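Local coordinates for glycine oxidase (Bacillus cereus ATCC 14579, PDB 7CYX), which probably uses bound FAD to oxidise glycine with molecular oxygen, giving glyoxylate, hydrogen peroxide and ammonium, a reaction linked to thiamine diphosphate biosynthesis, at residues L241-I253 with I284-K296. Sequence-based numbering, arbitrary orientation.
Sequences LLKAPIFQERFYI and ILERAYTILPALK
The beta hairpin formed by strands 246-248 and 251-256 carries helix 278-291 on one face, and Phe-251 and Arg-287 meet at the end near the turn. The arginine runs extended from CG to NE across the phenylalanine ring, its CD 3.9 Å from the ring centroid and 14° off the normal, a CH-pi contact over the face. Further along, the guanidinium lies nearly parallel to the ring, the planes 15° apart, but is centred over Phe-251 CB, with CZ 3.5 Å from that atom. With chi1 at -172°, CG of Phe-251 is turned opposite the backbone N, and the ring reaches toward the helix, where its CZ comes within 3.3 Å of Ile-284 O, which sits at the ring edge near its plane.

Gln-248 approaches the edge of the guanidinium: its OE1 lies in plane and accepts a weak hydrogen bond of 3.5 Å from Arg-287 NE, while its amide also rests against Ile-291 CD1.

In this FAD-dependent oxidoreductase the hairpin, closed by a type I' turn from Gln-248 to Phe-251, belongs to a large mixed sheet. Tyr-252 touches the flavin cofactor, whereas its neighbours Phe-251 and Ile-253 direct their side chains to the helix. Ile-253 CD1 packs among aliphatic groups, 3.7 Å from Ile-291 CG2 and also against Ala-288, Leu-292 CB and Leu-295 CD1; Ile-246 CD1 meets the same Ile-291 methyl. At the other end of the contact, Leu-241 spreads its two methyls over the 3-10 segment 293-296, CD2 lying 3.6 Å from Ala-294 CB and CD1 4.0 Å from Leu-295 CD2.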
# COMPACT_ATOMS: atom_id res chain seq x y z
N LEU A 241 6.32 -18.85 -0.21
CA LEU A 241 6.33 -19.80 0.93
C LEU A 241 4.92 -20.32 1.23
O LEU A 241 4.77 -21.47 1.60
CB LEU A 241 6.95 -19.12 2.17
CG LEU A 241 8.47 -19.18 2.28
CD1 LEU A 241 8.93 -18.67 3.63
CD2 LEU A 241 9.00 -20.59 2.04
N LEU A 242 3.92 -19.43 1.14
CA LEU A 242 2.50 -19.70 1.31
C LEU A 242 1.76 -18.86 0.29
O LEU A 242 2.09 -17.69 0.12
CB LEU A 242 2.03 -19.24 2.70
CG LEU A 242 1.97 -20.28 3.81
CD1 LEU A 242 1.38 -19.64 5.06
CD2 LEU A 242 1.17 -21.50 3.40
N LYS A 243 0.73 -19.44 -0.32
CA LYS A 243 -0.20 -18.74 -1.20
C LYS A 243 -1.34 -18.17 -0.34
O LYS A 243 -1.78 -17.05 -0.53
CB LYS A 243 -0.73 -19.72 -2.27
CG LYS A 243 -0.65 -19.25 -3.73
CD LYS A 243 -1.24 -20.24 -4.74
CE LYS A 243 -2.71 -20.01 -5.06
NZ LYS A 243 -2.92 -18.97 -6.10
N ALA A 244 -1.81 -18.99 0.60
CA ALA A 244 -2.97 -18.68 1.44
C ALA A 244 -2.58 -18.78 2.92
O ALA A 244 -1.69 -19.52 3.30
CB ALA A 244 -4.09 -19.64 1.13
N PRO A 245 -3.32 -18.09 3.81
CA PRO A 245 -3.02 -18.16 5.24
C PRO A 245 -3.23 -19.59 5.78
O PRO A 245 -4.05 -20.33 5.25
CB PRO A 245 -4.01 -17.19 5.88
CG PRO A 245 -4.54 -16.36 4.72
CD PRO A 245 -4.51 -17.28 3.53
N ILE A 246 -2.49 -19.95 6.81
CA ILE A 246 -2.75 -21.26 7.47
C ILE A 246 -3.14 -20.93 8.91
O ILE A 246 -2.65 -19.95 9.44
CB ILE A 246 -1.58 -22.24 7.39
CG1 ILE A 246 -0.39 -21.77 8.22
CG2 ILE A 246 -1.21 -22.53 5.95
CD1 ILE A 246 -0.59 -21.94 9.69
N PHE A 247 -4.03 -21.73 9.48
CA PHE A 247 -4.54 -21.49 10.83
C PHE A 247 -4.32 -22.75 11.65
O PHE A 247 -4.34 -23.83 11.08
CB PHE A 247 -6.03 -21.21 10.72
CG PHE A 247 -6.60 -20.31 11.78
CD1 PHE A 247 -6.38 -18.95 11.75
CD2 PHE A 247 -7.38 -20.83 12.80
CE1 PHE A 247 -6.91 -18.13 12.72
CE2 PHE A 247 -7.91 -20.01 13.77
CZ PHE A 247 -7.67 -18.66 13.73
N GLN A 248 -4.10 -22.59 12.95
CA GLN A 248 -3.91 -23.75 13.84
C GLN A 248 -4.29 -23.34 15.26
O GLN A 248 -3.44 -22.76 15.92
CB GLN A 248 -2.48 -24.26 13.79
CG GLN A 248 -2.31 -25.63 14.41
CD GLN A 248 -0.86 -25.94 14.70
OE1 GLN A 248 -0.17 -25.19 15.37
NE2 GLN A 248 -0.40 -27.07 14.21
N GLU A 249 -5.53 -23.61 15.67
CA GLU A 249 -6.01 -23.34 17.04
C GLU A 249 -5.67 -21.90 17.43
O GLU A 249 -4.99 -21.73 18.46
CB GLU A 249 -5.33 -24.30 18.01
CG GLU A 249 -6.00 -25.64 18.14
CD GLU A 249 -5.86 -26.20 19.54
OE1 GLU A 249 -6.83 -26.09 20.31
OE2 GLU A 249 -4.78 -26.70 19.87
N ARG A 250 -6.07 -20.95 16.59
CA ARG A 250 -5.88 -19.47 16.70
C ARG A 250 -4.51 -19.01 16.18
O ARG A 250 -4.44 -17.88 15.72
CB ARG A 250 -6.32 -18.86 18.04
CG ARG A 250 -7.77 -19.12 18.40
CD ARG A 250 -8.00 -18.95 19.89
NE ARG A 250 -9.32 -18.47 20.25
CZ ARG A 250 -9.57 -17.66 21.27
NH1 ARG A 250 -8.58 -17.22 22.01
NH2 ARG A 250 -10.81 -17.28 21.54
N PHE A 251 -3.49 -19.85 16.23
CA PHE A 251 -2.15 -19.46 15.73
C PHE A 251 -2.20 -19.36 14.21
O PHE A 251 -2.82 -20.20 13.56
CB PHE A 251 -1.10 -20.45 16.21
CG PHE A 251 0.32 -20.05 15.93
CD1 PHE A 251 1.01 -19.24 16.80
CD2 PHE A 251 0.98 -20.51 14.81
CE1 PHE A 251 2.32 -18.88 16.56
CE2 PHE A 251 2.29 -20.15 14.57
CZ PHE A 251 2.96 -19.34 15.44
N TYR A 252 -1.55 -18.36 13.65
CA TYR A 252 -1.64 -18.23 12.18
C TYR A 252 -0.33 -17.75 11.57
O TYR A 252 0.46 -17.09 12.20
CB TYR A 252 -2.69 -17.18 11.83
CG TYR A 252 -2.46 -15.86 12.51
CD1 TYR A 252 -1.57 -14.95 12.00
CD2 TYR A 252 -3.11 -15.54 13.68
CE1 TYR A 252 -1.33 -13.75 12.63
CE2 TYR A 252 -2.90 -14.34 14.32
CZ TYR A 252 -2.00 -13.44 13.79
OH TYR A 252 -1.78 -12.25 14.41
N ILE A 253 -0.17 -18.15 10.32
CA ILE A 253 0.94 -17.70 9.44
C ILE A 253 0.20 -17.12 8.25
O ILE A 253 -0.61 -17.81 7.69
CB ILE A 253 1.86 -18.85 9.02
CG1 ILE A 253 2.38 -19.63 10.22
CG2 ILE A 253 2.98 -18.32 8.16
CD1 ILE A 253 3.51 -20.55 9.89
N ILE A 284 6.69 -18.01 19.54
CA ILE A 284 5.95 -17.85 18.30
C ILE A 284 6.71 -18.47 17.14
O ILE A 284 6.13 -19.17 16.31
CB ILE A 284 5.66 -16.37 17.99
CG1 ILE A 284 4.57 -15.82 18.90
CG2 ILE A 284 5.33 -16.21 16.51
CD1 ILE A 284 4.46 -14.31 18.86
N LEU A 285 8.01 -18.17 17.08
CA LEU A 285 8.80 -18.62 15.97
C LEU A 285 8.99 -20.15 16.02
O LEU A 285 8.97 -20.81 14.98
CB LEU A 285 10.13 -17.86 15.95
CG LEU A 285 10.14 -16.55 15.15
CD1 LEU A 285 11.46 -15.81 15.31
CD2 LEU A 285 9.86 -16.79 13.68
N GLU A 286 9.18 -20.73 17.20
CA GLU A 286 9.41 -22.17 17.30
C GLU A 286 8.15 -22.91 16.83
O GLU A 286 8.24 -24.00 16.22
CB GLU A 286 9.79 -22.57 18.73
CG GLU A 286 11.19 -22.13 19.14
CD GLU A 286 12.35 -23.00 18.69
OE1 GLU A 286 12.13 -23.99 17.94
OE2 GLU A 286 13.50 -22.69 19.10
N ARG A 287 6.97 -22.34 17.14
CA ARG A 287 5.72 -22.95 16.74
C ARG A 287 5.62 -22.86 15.22
O ARG A 287 5.14 -23.80 14.56
CB ARG A 287 4.54 -22.30 17.45
CG ARG A 287 3.25 -23.10 17.33
CD ARG A 287 2.14 -22.57 18.22
NE ARG A 287 0.83 -23.21 18.03
CZ ARG A 287 -0.27 -22.85 18.67
NH1 ARG A 287 -0.21 -21.89 19.59
NH2 ARG A 287 -1.42 -23.42 18.39
N ALA A 288 6.12 -21.76 14.64
CA ALA A 288 5.98 -21.54 13.20
C ALA A 288 6.87 -22.51 12.43
O ALA A 288 6.53 -22.88 11.30
CB ALA A 288 6.31 -20.12 12.84
N TYR A 289 8.00 -22.90 13.04
CA TYR A 289 8.97 -23.76 12.41
C TYR A 289 8.36 -25.15 12.21
O TYR A 289 8.66 -25.79 11.21
CB TYR A 289 10.28 -23.83 13.22
CG TYR A 289 11.07 -22.55 13.42
CD1 TYR A 289 10.92 -21.45 12.59
CD2 TYR A 289 12.03 -22.47 14.42
CE1 TYR A 289 11.67 -20.30 12.77
CE2 TYR A 289 12.80 -21.34 14.61
CZ TYR A 289 12.61 -20.23 13.79
OH TYR A 289 13.35 -19.09 13.96
N THR A 290 7.52 -25.62 13.14
CA THR A 290 6.91 -26.94 13.04
C THR A 290 5.86 -27.00 11.90
O THR A 290 5.52 -28.09 11.45
CB THR A 290 6.21 -27.38 14.34
OG1 THR A 290 5.00 -26.64 14.39
CG2 THR A 290 7.01 -27.17 15.61
N ILE A 291 5.33 -25.84 11.49
CA ILE A 291 4.32 -25.73 10.43
C ILE A 291 5.02 -25.51 9.08
O ILE A 291 4.55 -26.01 8.05
CB ILE A 291 3.32 -24.59 10.72
CG1 ILE A 291 2.26 -24.98 11.75
CG2 ILE A 291 2.64 -24.12 9.44
CD1 ILE A 291 2.76 -25.11 13.16
N LEU A 292 6.11 -24.74 9.10
CA LEU A 292 6.67 -24.13 7.89
C LEU A 292 8.16 -23.87 8.14
O LEU A 292 8.56 -22.74 8.40
CB LEU A 292 5.93 -22.83 7.58
CG LEU A 292 5.82 -22.44 6.11
CD1 LEU A 292 5.28 -21.02 5.94
CD2 LEU A 292 7.15 -22.58 5.42
N PRO A 293 8.99 -24.92 8.05
CA PRO A 293 10.40 -24.85 8.43
C PRO A 293 11.24 -23.81 7.66
O PRO A 293 12.16 -23.22 8.22
CB PRO A 293 10.95 -26.25 8.12
CG PRO A 293 9.73 -27.14 8.13
CD PRO A 293 8.60 -26.27 7.62
N ALA A 294 10.94 -23.58 6.39
CA ALA A 294 11.72 -22.63 5.61
C ALA A 294 11.74 -21.24 6.27
O ALA A 294 12.54 -20.41 5.86
CB ALA A 294 11.21 -22.53 4.20
N LEU A 295 10.87 -20.97 7.26
CA LEU A 295 10.83 -19.66 7.90
C LEU A 295 12.12 -19.42 8.71
O LEU A 295 12.38 -18.30 9.12
CB LEU A 295 9.59 -19.52 8.79
CG LEU A 295 8.29 -19.17 8.07
CD1 LEU A 295 7.10 -19.34 9.00
CD2 LEU A 295 8.32 -17.75 7.50
N LYS A 296 12.90 -20.48 8.93
CA LYS A 296 14.17 -20.41 9.64
C LYS A 296 15.14 -19.49 8.91
O LYS A 296 15.86 -18.75 9.57
CB LYS A 296 14.76 -21.81 9.80
CG LYS A 296 14.10 -22.67 10.88
CD LYS A 296 14.49 -24.13 10.78
CE LYS A 296 14.36 -24.87 12.10
NZ LYS A 296 14.10 -26.31 11.88